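Local coordinates for protein galactose-binding lectin (Arachis hypogaea, PDB 1CR7) that binds carbohydrate as a D-galactose-specific legume lectin, working as a homotetramer that carries calcium and manganese, at residues P51-S56 against L198-K203. Residues are numbered along the deposited sequence; the frame is centred on the assembly and turned at random.
Sequences PVRIWS and LPERVK
V52 and V202 form an antiparallel hydrogen-bonded pair, joining the end of strand 43-53 to the start of strand 201-209. These are neighbouring strands of the seven-stranded antiparallel sheet of the legume lectin fold. V52 N donates to V202 O at 2.9 Å, and V202 N returns a nearly straight bond to V52 O (176°). Next comes R53 with R201, a non-hydrogen-bonded pair. Beyond this pair strand 43-53 ends, and I54 N makes a weak hydrogen bond to E200 O.

The indole of W55 packs against 198-200. Its CG sits between the backbone N and the carbonyl carbon (chi1 64°), which brings the ring against E200. W55 NE1 donates to L198 O at 3.0 Å, approaching from above that carbonyl's plane. E200 CB lies 3.6 Å from W55 O. E200 CG sits over the six-membered ring of W55, a CH-pi contact 3.4 Å from the centroid. E200 CD and OE1 continue past W55 O. E200 OE1 stays 4.1 Å from R53 NH2, too far for a salt bridge. R53 NH1 donates to E13 O of the second subunit. E200 OE2 has a weak hydrogen bond with S57 OG.

On the buried side, I54 CD1 meets V202 CG1 at 3.7 Å and L198 CD1 at 4.1 Å.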
loop_
_atom_site.group_PDB
_atom_site.type_symbol
_atom_site.label_atom_id
_atom_site.label_comp_id
_atom_site.label_asym_id
_atom_site.label_seq_id
_atom_site.Cartn_x
_atom_site.Cartn_y
_atom_site.Cartn_z
ATOM N N PRO A 51 -12.309 2.294 -15.847
ATOM C CA PRO A 51 -11.345 2.323 -16.951
ATOM C C PRO A 51 -10.080 2.979 -16.433
ATOM O O PRO A 51 -10.139 3.829 -15.552
ATOM C CB PRO A 51 -12.032 3.201 -18.002
ATOM C CG PRO A 51 -12.959 4.060 -17.225
ATOM C CD PRO A 51 -13.502 3.092 -16.189
ATOM N N VAL A 52 -8.942 2.539 -16.943
ATOM C CA VAL A 52 -7.649 3.072 -16.555
ATOM C C VAL A 52 -7.098 3.893 -17.718
ATOM O O VAL A 52 -7.109 3.453 -18.866
ATOM C CB VAL A 52 -6.643 1.916 -16.211
ATOM C CG1 VAL A 52 -5.226 2.458 -16.002
ATOM C CG2 VAL A 52 -7.110 1.167 -14.973
ATOM N N ARG A 53 -6.629 5.094 -17.420
ATOM C CA ARG A 53 -6.058 5.951 -18.429
ATOM C C ARG A 53 -4.614 5.519 -18.641
ATOM O O ARG A 53 -3.751 5.875 -17.841
ATOM C CB ARG A 53 -6.088 7.383 -17.936
ATOM C CG ARG A 53 -5.301 8.332 -18.784
ATOM C CD ARG A 53 -5.153 9.632 -18.075
ATOM N NE ARG A 53 -5.331 10.709 -19.016
ATOM C CZ ARG A 53 -5.412 11.988 -18.685
ATOM N NH1 ARG A 53 -5.325 12.369 -17.413
ATOM N NH2 ARG A 53 -5.608 12.880 -19.649
ATOM N N ILE A 54 -4.325 4.758 -19.699
ATOM C CA ILE A 54 -2.946 4.334 -19.915
ATOM C C ILE A 54 -2.020 5.323 -20.612
ATOM O O ILE A 54 -0.834 5.054 -20.768
ATOM C CB ILE A 54 -2.844 2.989 -20.629
ATOM C CG1 ILE A 54 -3.671 3.013 -21.908
ATOM C CG2 ILE A 54 -3.214 1.854 -19.681
ATOM C CD1 ILE A 54 -3.267 1.959 -22.899
ATOM N N TRP A 55 -2.553 6.425 -21.110
ATOM C CA TRP A 55 -1.709 7.430 -21.757
ATOM C C TRP A 55 -2.455 8.745 -21.911
ATOM O O TRP A 55 -3.686 8.776 -21.897
ATOM C CB TRP A 55 -1.105 6.948 -23.104
ATOM C CG TRP A 55 -2.066 6.637 -24.246
ATOM C CD1 TRP A 55 -2.686 5.442 -24.499
ATOM C CD2 TRP A 55 -2.480 7.527 -25.289
ATOM N NE1 TRP A 55 -3.460 5.541 -25.624
ATOM C CE2 TRP A 55 -3.358 6.809 -26.130
ATOM C CE3 TRP A 55 -2.199 8.869 -25.594
ATOM C CZ2 TRP A 55 -3.964 7.387 -27.254
ATOM C CZ3 TRP A 55 -2.802 9.441 -26.715
ATOM C CH2 TRP A 55 -3.675 8.699 -27.531
ATOM N N SER A 56 -1.714 9.846 -21.955
ATOM C CA SER A 56 -2.338 11.145 -22.106
ATOM C C SER A 56 -1.899 11.800 -23.405
ATOM O O SER A 56 -0.706 11.877 -23.688
ATOM C CB SER A 56 -1.981 12.050 -20.940
ATOM O OG SER A 56 -2.385 13.381 -21.235
ATOM N N LEU A 198 -3.960 1.192 -28.684
ATOM C CA LEU A 198 -5.144 1.388 -27.853
ATOM C C LEU A 198 -5.456 2.849 -27.574
ATOM O O LEU A 198 -4.600 3.725 -27.701
ATOM C CB LEU A 198 -4.961 0.668 -26.522
ATOM C CG LEU A 198 -4.797 -0.849 -26.547
ATOM C CD1 LEU A 198 -4.312 -1.313 -25.186
ATOM C CD2 LEU A 198 -6.112 -1.507 -26.900
ATOM N N PRO A 199 -6.702 3.136 -27.207
ATOM C CA PRO A 199 -7.111 4.506 -26.914
ATOM C C PRO A 199 -6.591 4.938 -25.548
ATOM O O PRO A 199 -6.115 4.107 -24.775
ATOM C CB PRO A 199 -8.643 4.420 -26.946
ATOM C CG PRO A 199 -8.903 3.049 -26.420
ATOM C CD PRO A 199 -7.846 2.210 -27.127
ATOM N N GLU A 200 -6.695 6.228 -25.251
ATOM C CA GLU A 200 -6.228 6.764 -23.977
ATOM C C GLU A 200 -6.777 5.996 -22.783
ATOM O O GLU A 200 -6.056 5.754 -21.817
ATOM C CB GLU A 200 -6.622 8.232 -23.827
ATOM C CG GLU A 200 -5.781 9.192 -24.620
ATOM C CD GLU A 200 -6.247 10.625 -24.470
ATOM O OE1 GLU A 200 -6.017 11.219 -23.390
ATOM O OE2 GLU A 200 -6.850 11.151 -25.436
ATOM N N ARG A 201 -8.042 5.596 -22.861
ATOM C CA ARG A 201 -8.683 4.891 -21.761
ATOM C C ARG A 201 -9.022 3.470 -22.141
ATOM O O ARG A 201 -9.697 3.230 -23.148
ATOM C CB ARG A 201 -9.910 5.660 -21.290
ATOM C CG ARG A 201 -9.546 7.081 -20.843
ATOM C CD ARG A 201 -10.766 7.971 -20.683
ATOM N NE ARG A 201 -11.711 7.306 -19.816
ATOM C CZ ARG A 201 -12.841 7.842 -19.366
ATOM N NH1 ARG A 201 -13.188 9.080 -19.715
ATOM N NH2 ARG A 201 -13.618 7.118 -18.545
ATOM N N VAL A 202 -8.601 2.535 -21.293
ATOM C CA VAL A 202 -8.802 1.118 -21.535
ATOM C C VAL A 202 -9.357 0.388 -20.317
ATOM O O VAL A 202 -9.622 0.996 -19.279
ATOM C CB VAL A 202 -7.454 0.445 -21.907
ATOM C CG1 VAL A 202 -6.825 1.130 -23.122
ATOM C CG2 VAL A 202 -6.496 0.500 -20.722
ATOM N N LYS A 203 -9.554 -0.919 -20.472
ATOM C CA LYS A 203 -10.049 -1.783 -19.411
ATOM C C LYS A 203 -9.225 -3.044 -19.384
ATOM O O LYS A 203 -8.859 -3.573 -20.437
ATOM C CB LYS A 203 -11.510 -2.139 -19.624
ATOM C CG LYS A 203 -12.433 -1.045 -19.198
ATOM C CD LYS A 203 -13.828 -1.562 -18.951
ATOM C CE LYS A 203 -14.716 -0.462 -18.395
ATOM N NZ LYS A 203 -16.001 -1.082 -17.968
#